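Local coordinates for protein formylmethanofuran--tetrahydromethanopterin formyltransferase (Methanosarcina barkeri, PDB 1M5S) that probably catalyses the reversible transfer of a formyl group from formylmethanofuran to tetrahydromethanopterin, the second step in reducing carbon dioxide on the way to methane, at residues A[24-29]-A[63-68]; A[166-171]-A[272-277]. All coordinates share one frame; numbering follows the deposited sequence.

Contact 1. Residues A[24-29]-A[63-68]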
ATOM      1  N   LEU A  24      -2.646  16.441  14.869  1.00 24.17           N
ATOM      2  CA  LEU A  24      -1.469  15.851  14.236  1.00 29.23           C
ATOM      3  C   LEU A  24      -1.068  14.566  14.955  1.00 28.06           C
ATOM      4  O   LEU A  24      -0.816  14.576  16.161  1.00 25.57           O
ATOM      5  CB  LEU A  24      -0.296  16.832  14.276  1.00 24.67           C
ATOM      6  CG  LEU A  24       1.072  16.339  13.804  1.00 21.05           C
ATOM      7  CD1 LEU A  24       1.015  15.939  12.343  1.00 22.46           C
ATOM      8  CD2 LEU A  24       2.090  17.430  14.001  1.00 23.54           C
ATOM      9  N   ILE A  25      -1.135  13.445  14.241  1.00 26.45           N
ATOM     10  CA  ILE A  25      -0.621  12.183  14.765  1.00 20.32           C
ATOM     11  C   ILE A  25       0.745  11.906  14.139  1.00 24.96           C
ATOM     12  O   ILE A  25       0.863  11.839  12.916  1.00 20.61           O
ATOM     13  CB  ILE A  25      -1.573  10.998  14.451  1.00 25.22           C
ATOM     14  CG1 ILE A  25      -2.986  11.302  14.959  1.00 17.37           C
ATOM     15  CG2 ILE A  25      -1.065   9.718  15.123  1.00 20.62           C
ATOM     16  CD1 ILE A  25      -4.055  10.432  14.346  1.00 24.29           C
ATOM     17  N   THR A  26       1.793  11.891  14.964  1.00 22.28           N
ATOM     18  CA  THR A  26       3.103  11.436  14.503  1.00 19.74           C
ATOM     19  C   THR A  26       3.347   9.999  14.934  1.00 18.27           C
ATOM     20  O   THR A  26       2.608   9.455  15.765  1.00 15.67           O
ATOM     21  CB  THR A  26       4.260  12.305  15.028  1.00 17.74           C
ATOM     22  OG1 THR A  26       4.439  12.071  16.426  1.00 18.00           O
ATOM     23  CG2 THR A  26       3.991  13.797  14.775  1.00 25.47           C
ATOM     24  N   ALA A  27       4.310   9.356  14.280  1.00 15.85           N
ATOM     25  CA  ALA A  27       4.628   7.961  14.549  1.00 15.25           C
ATOM     26  C   ALA A  27       6.032   7.672  14.051  1.00 17.21           C
ATOM     27  O   ALA A  27       6.681   8.551  13.473  1.00 17.85           O
ATOM     28  CB  ALA A  27       3.619   7.048  13.863  1.00 19.33           C
ATOM     29  N   ALA A  28       6.511   6.457  14.312  1.00 14.12           N
ATOM     30  CA  ALA A  28       7.884   6.087  13.983  1.00 14.16           C
ATOM     31  C   ALA A  28       8.122   6.171  12.477  1.00 16.22           C
ATOM     32  O   ALA A  28       9.189   6.620  12.037  1.00 20.69           O
ATOM     33  CB  ALA A  28       8.193   4.676  14.497  1.00 11.79           C
ATOM     34  N   THR A  29       7.109   5.764  11.702  1.00 18.45           N
ATOM     35  CA  THR A  29       7.156   5.794  10.236  1.00 16.41           C
ATOM     36  C   THR A  29       5.824   6.276   9.669  1.00 16.62           C
ATOM     37  O   THR A  29       4.802   6.208  10.354  1.00 17.19           O
ATOM     38  CB  THR A  29       7.420   4.385   9.643  1.00 15.80           C
ATOM     39  OG1 THR A  29       6.279   3.551   9.884  1.00 17.40           O
ATOM     40  CG2 THR A  29       8.662   3.746  10.273  1.00 11.95           C
ATOM     41  N   SER A  63       9.926  17.287   8.518  1.00 27.25           N
ATOM     42  CA  SER A  63      10.562  18.595   8.570  1.00 30.42           C
ATOM     43  C   SER A  63       9.627  19.676   9.111  1.00 29.36           C
ATOM     44  O   SER A  63      10.040  20.819   9.283  1.00 32.50           O
ATOM     45  CB  SER A  63      11.070  18.989   7.180  1.00 32.98           C
ATOM     46  OG  SER A  63       9.995  19.269   6.299  1.00 40.04           O
ATOM     47  N   GLU A  64       8.400  19.300   9.461  1.00 26.89           N
ATOM     48  CA  GLU A  64       7.420  20.279   9.918  1.00 28.92           C
ATOM     49  C   GLU A  64       6.743  19.934  11.244  1.00 31.01           C
ATOM     50  O   GLU A  64       6.006  20.747  11.789  1.00 32.76           O
ATOM     51  CB  GLU A  64       6.359  20.500   8.834  1.00 29.45           C
ATOM     52  CG  GLU A  64       5.286  19.423   8.776  1.00 35.84           C
ATOM     53  CD  GLU A  64       4.272  19.664   7.684  1.00 42.78           C
ATOM     54  OE1 GLU A  64       3.606  20.715   7.719  1.00 39.55           O
ATOM     55  OE2 GLU A  64       4.133  18.801   6.793  1.00 34.10           O
ATOM     56  N   THR A  65       6.960  18.721  11.744  1.00 23.68           N
ATOM     57  CA  THR A  65       6.297  18.271  12.970  1.00 23.31           C
ATOM     58  C   THR A  65       7.105  18.643  14.209  1.00 19.52           C
ATOM     59  O   THR A  65       8.323  18.835  14.129  1.00 26.22           O
ATOM     60  CB  THR A  65       6.085  16.745  12.976  1.00 26.81           C
ATOM     61  OG1 THR A  65       7.351  16.089  12.830  1.00 22.16           O
ATOM     62  CG2 THR A  65       5.146  16.332  11.848  1.00 23.76           C
ATOM     63  N   PRO A  66       6.432  18.760  15.370  1.00 21.36           N
ATOM     64  CA  PRO A  66       7.058  19.195  16.623  1.00 25.26           C
ATOM     65  C   PRO A  66       8.205  18.276  17.040  1.00 30.78           C
ATOM     66  O   PRO A  66       9.228  18.742  17.547  1.00 29.55           O
ATOM     67  CB  PRO A  66       5.915  19.137  17.623  1.00 34.92           C
ATOM     68  CG  PRO A  66       4.692  19.322  16.782  1.00 28.74           C
ATOM     69  CD  PRO A  66       4.987  18.539  15.550  1.00 26.02           C
ATOM     70  N   ASP A  67       8.065  16.986  16.744  1.00 24.24           N
ATOM     71  CA  ASP A  67       9.052  15.983  17.136  1.00 15.82           C
ATOM     72  C   ASP A  67       9.917  15.482  15.981  1.00 24.04           C
ATOM     73  O   ASP A  67      10.687  14.534  16.142  1.00 25.25           O
ATOM     74  CB  ASP A  67       8.353  14.796  17.826  1.00 19.47           C
ATOM     75  CG  ASP A  67       7.374  14.072  16.921  1.00 23.53           C
ATOM     76  OD1 ASP A  67       7.202  14.478  15.751  1.00 19.63           O
ATOM     77  OD2 ASP A  67       6.759  13.093  17.398  1.00 20.94           O
ATOM     78  N   GLY A  68       9.778  16.114  14.818  1.00 22.04           N
ATOM     79  CA  GLY A  68      10.637  15.786  13.695  1.00 23.28           C
ATOM     80  C   GLY A  68      10.347  14.419  13.095  1.00 23.98           C
ATOM     81  O   GLY A  68      11.158  13.861  12.362  1.00 20.00           O
TER

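Contact 2. Residues A[166-171]-A[272-277]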
ATOM      1  N   PHE A 166     -18.480  18.127  -5.418  1.00 24.30           N
ATOM      2  CA  PHE A 166     -18.819  18.119  -6.837  1.00 18.14           C
ATOM      3  C   PHE A 166     -19.141  16.697  -7.297  1.00 16.87           C
ATOM      4  O   PHE A 166     -18.823  15.724  -6.605  1.00 19.79           O
ATOM      5  CB  PHE A 166     -17.683  18.730  -7.672  1.00 20.23           C
ATOM      6  CG  PHE A 166     -16.374  17.991  -7.564  1.00 17.88           C
ATOM      7  CD1 PHE A 166     -16.071  16.951  -8.444  1.00 22.49           C
ATOM      8  CD2 PHE A 166     -15.441  18.336  -6.587  1.00 20.47           C
ATOM      9  CE1 PHE A 166     -14.859  16.266  -8.348  1.00 16.66           C
ATOM     10  CE2 PHE A 166     -14.229  17.655  -6.484  1.00 22.06           C
ATOM     11  CZ  PHE A 166     -13.940  16.616  -7.368  1.00 16.28           C
ATOM     12  N   PHE A 167     -19.935  16.603  -8.359  1.00 17.82           N
ATOM     13  CA  PHE A 167     -20.354  15.322  -8.928  1.00 21.87           C
ATOM     14  C   PHE A 167     -19.514  15.015 -10.169  1.00 24.00           C
ATOM     15  O   PHE A 167     -19.105  15.925 -10.890  1.00 24.26           O
ATOM     16  CB  PHE A 167     -21.832  15.381  -9.329  1.00 30.93           C
ATOM     17  CG  PHE A 167     -22.796  15.285  -8.174  1.00 30.13           C
ATOM     18  CD1 PHE A 167     -22.526  15.892  -6.959  1.00 36.78           C
ATOM     19  CD2 PHE A 167     -23.998  14.599  -8.320  1.00 35.89           C
ATOM     20  CE1 PHE A 167     -23.437  15.820  -5.907  1.00 31.48           C
ATOM     21  CE2 PHE A 167     -24.911  14.522  -7.275  1.00 42.29           C
ATOM     22  CZ  PHE A 167     -24.629  15.134  -6.069  1.00 37.93           C
ATOM     23  N   ILE A 168     -19.247  13.733 -10.399  1.00 19.27           N
ATOM     24  CA  ILE A 168     -18.510  13.283 -11.579  1.00 22.43           C
ATOM     25  C   ILE A 168     -19.373  12.283 -12.325  1.00 16.39           C
ATOM     26  O   ILE A 168     -19.682  11.206 -11.801  1.00 20.31           O
ATOM     27  CB  ILE A 168     -17.174  12.572 -11.215  1.00 20.66           C
ATOM     28  CG1 ILE A 168     -16.294  13.472 -10.353  1.00 17.81           C
ATOM     29  CG2 ILE A 168     -16.403  12.203 -12.486  1.00 25.42           C
ATOM     30  CD1 ILE A 168     -15.153  12.718  -9.699  1.00 19.74           C
ATOM     31  N   PHE A 169     -19.789  12.665 -13.530  1.00 19.71           N
ATOM     32  CA  PHE A 169     -20.567  11.796 -14.415  1.00 18.06           C
ATOM     33  C   PHE A 169     -19.602  11.071 -15.360  1.00 18.14           C
ATOM     34  O   PHE A 169     -18.787  11.710 -16.026  1.00 17.02           O
ATOM     35  CB  PHE A 169     -21.548  12.630 -15.255  1.00 18.30           C
ATOM     36  CG  PHE A 169     -22.637  13.292 -14.457  1.00 23.24           C
ATOM     37  CD1 PHE A 169     -22.332  14.218 -13.462  1.00 28.59           C
ATOM     38  CD2 PHE A 169     -23.972  13.030 -14.740  1.00 37.88           C
ATOM     39  CE1 PHE A 169     -23.337  14.873 -12.763  1.00 28.50           C
ATOM     40  CE2 PHE A 169     -24.987  13.680 -14.047  1.00 33.38           C
ATOM     41  CZ  PHE A 169     -24.669  14.603 -13.058  1.00 33.71           C
ATOM     42  N   GLY A 170     -19.698   9.750 -15.430  1.00 20.28           N
ATOM     43  CA  GLY A 170     -18.815   9.016 -16.318  1.00 18.74           C
ATOM     44  C   GLY A 170     -19.566   8.088 -17.252  1.00 20.13           C
ATOM     45  O   GLY A 170     -20.681   7.659 -16.941  1.00 17.72           O
ATOM     46  N   ASP A 171     -18.932   7.720 -18.365  1.00 20.76           N
ATOM     47  CA  ASP A 171     -19.543   6.769 -19.292  1.00 19.18           C
ATOM     48  C   ASP A 171     -19.671   5.364 -18.701  1.00 22.50           C
ATOM     49  O   ASP A 171     -20.578   4.612 -19.053  1.00 26.25           O
ATOM     50  CB  ASP A 171     -18.772   6.724 -20.621  1.00 19.42           C
ATOM     51  CG  ASP A 171     -17.303   6.350 -20.461  1.00 22.70           C
ATOM     52  OD1 ASP A 171     -16.809   6.170 -19.333  1.00 22.00           O
ATOM     53  OD2 ASP A 171     -16.636   6.215 -21.503  1.00 20.85           O
ATOM     54  N   PRO A 272     -10.298   9.901 -19.252  1.00 19.90           N
ATOM     55  CA  PRO A 272     -11.120   9.805 -20.466  1.00 23.25           C
ATOM     56  C   PRO A 272     -12.466   9.136 -20.205  1.00 21.53           C
ATOM     57  O   PRO A 272     -12.544   8.140 -19.482  1.00 20.66           O
ATOM     58  CB  PRO A 272     -10.251   8.984 -21.427  1.00 29.62           C
ATOM     59  CG  PRO A 272      -9.294   8.236 -20.529  1.00 29.17           C
ATOM     60  CD  PRO A 272      -9.014   9.193 -19.408  1.00 20.84           C
ATOM     61  N   GLY A 273     -13.528   9.746 -20.719  1.00 19.21           N
ATOM     62  CA  GLY A 273     -14.855   9.173 -20.584  1.00 20.18           C
ATOM     63  C   GLY A 273     -15.721   9.948 -19.612  1.00 18.55           C
ATOM     64  O   GLY A 273     -16.923   9.699 -19.513  1.00 22.39           O
ATOM     65  N   VAL A 274     -15.092  10.813 -18.819  1.00 21.86           N
ATOM     66  CA  VAL A 274     -15.832  11.696 -17.926  1.00 21.32           C
ATOM     67  C   VAL A 274     -16.658  12.640 -18.791  1.00 21.88           C
ATOM     68  O   VAL A 274     -16.167  13.151 -19.794  1.00 21.19           O
ATOM     69  CB  VAL A 274     -14.882  12.507 -17.026  1.00 16.50           C
ATOM     70  CG1 VAL A 274     -15.665  13.552 -16.243  1.00 15.90           C
ATOM     71  CG2 VAL A 274     -14.143  11.572 -16.078  1.00 16.85           C
ATOM     72  N   LYS A 275     -17.948  12.741 -18.480  1.00 23.95           N
ATOM     73  CA  LYS A 275     -18.908  13.451 -19.328  1.00 23.18           C
ATOM     74  C   LYS A 275     -19.280  14.830 -18.795  1.00 26.87           C
ATOM     75  O   LYS A 275     -19.489  15.763 -19.568  1.00 25.06           O
ATOM     76  CB  LYS A 275     -20.175  12.614 -19.504  1.00 27.82           C
ATOM     77  CG  LYS A 275     -19.952  11.307 -20.250  1.00 25.93           C
ATOM     78  CD  LYS A 275     -19.260  11.558 -21.579  1.00 29.25           C
ATOM     79  CE  LYS A 275     -18.987  10.264 -22.309  1.00 36.72           C
ATOM     80  NZ  LYS A 275     -18.279  10.521 -23.585  1.00 39.22           N
ATOM     81  N   LYS A 276     -19.350  14.958 -17.476  1.00 20.64           N
ATOM     82  CA  LYS A 276     -19.807  16.192 -16.853  1.00 25.37           C
ATOM     83  C   LYS A 276     -19.367  16.283 -15.398  1.00 23.05           C
ATOM     84  O   LYS A 276     -19.263  15.268 -14.704  1.00 21.47           O
ATOM     85  CB  LYS A 276     -21.335  16.280 -16.930  1.00 28.89           C
ATOM     86  CG  LYS A 276     -21.894  17.663 -16.613  1.00 36.69           C
ATOM     87  CD  LYS A 276     -23.251  17.581 -15.943  1.00 39.19           C
ATOM     88  CE  LYS A 276     -24.367  17.529 -16.950  1.00 43.46           C
ATOM     89  NZ  LYS A 276     -25.688  17.637 -16.277  1.00 44.41           N
ATOM     90  N   ILE A 277     -19.055  17.500 -14.965  1.00 19.53           N
ATOM     91  CA  ILE A 277     -18.895  17.813 -13.550  1.00 18.41           C
ATOM     92  C   ILE A 277     -20.112  18.611 -13.098  1.00 25.06           C
ATOM     93  O   ILE A 277     -20.476  19.611 -13.720  1.00 20.99           O
ATOM     94  CB  ILE A 277     -17.633  18.681 -13.283  1.00 16.63           C
ATOM     95  CG1 ILE A 277     -16.361  17.932 -13.709  1.00 27.45           C
ATOM     96  CG2 ILE A 277     -17.597  19.112 -11.814  1.00 18.69           C
ATOM     97  CD1 ILE A 277     -16.094  16.649 -12.942  1.00 22.23           C
TER
HETATM   98  O   HOH W   1     -17.570   7.611 -23.810  1.00 41.18           O

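Contact 1. Residues A[24-29]-A[63-68]
T26 and D67 meet tip to tip, the threonine hydroxyl donating a hydrogen bond to the carboxylate: OG1 of T26 lies 2.7 Å from OD2 of D67. The hydroxyl approaches on the syn side of the carboxylate, 16° out of its plane. On both residues the group that bonds, OG1 of T26 (chi1 71°) and CG of D67, sits between the backbone N and the carbonyl carbon, which turns hydroxyl and carboxylate toward each other across the gap. The T26 methyl rests against the other oxygen, CG2 being 3.4 Å from OD1 of D67. R69 engages both groups, with a salt bridge from NE to OD2 of D67 and a hydrogen bond from NH2 to OG1 of T26, so the carboxylate charge is probably well balanced.

The apolar half belongs to L24. Its CG stands anti to the backbone N (chi1 173°), and CD2 reaches the P66 ring end-on, a tight 3.5 Å from CD. The same methyl lies 3.9 Å from CG2 of T65, whose side chain crosses the leucine at about a right angle.

T65 to G68 form a type I turn, closed by the G68 N to T65 O bond. This turn, in the loop joining strands 53-60 and 71-78, packs against the end of strand 12-26; A60 touches L24 and T65, F105 of strand 103-106 touches T26, P66 and D67, and I25 and A27 pack on helix 30-41.

Contact 2. Residues A[166-171]-A[272-277]
F169 and K276 face each other as a hydrogen-bonded antiparallel pair, F169 N to K276 O at 2.9 Å and nearly straight (171°). The two side chains run side by side, pointing the same way. CB of K276 lies 4.0 Å from CB of F169; with CG anti to the backbone N, the lysine chain then bends at chi2 and chi3, carrying CD over one face of the ring, 4.3 Å from the centroid, as a CH-pi contact. NZ ends 4.9 Å from that centroid, an off-centre cation-pi contact, with E9 a long, weak ionic partner.

On the other side of the strands I168 packs its CG2 against CG1 of V274 and its CG1 against CD1 of I277. F169 O accepts a hydrogen bond from K275 N, 2.8 Å away, and D171 N is bonded to G273 O. A water joins OD2 of D171 to NZ of K275, while OD1 is hydrogen-bonded to OG1 of T175. An alanine at D171 would probably leave T175 without its carboxylate partner and K275 without its water-mediated link.

Between F169 and G170 the register slips by one residue, a beta bulge in an antiparallel strand pair. The paired strands back onto helix 173-187, whose A179 touches I168 and V274, in the layered manner of an alpha/beta sandwich.

How the contacts relate
The two contacts lie on opposite sides of the chain's centre, about 38 Å apart between centres and about 23 Å between nearest atoms, so neither touches the other. They follow in series along the sequence: contact 1 closes before contact 2 opens, the first in the N-terminal half of the chain and the second in the part that belongs to the proximal lobe. Strands 12-26 and 147-170, whose ends form much of their first segments, are antiparallel neighbours and link the two regions. Contact 1 fastens a loop to a strand end, whereas contact 2 pairs two strands. Both also border other copies in the homotetramer: A28 packs on M174 of the third subunit and D171 on S172 of the fourth.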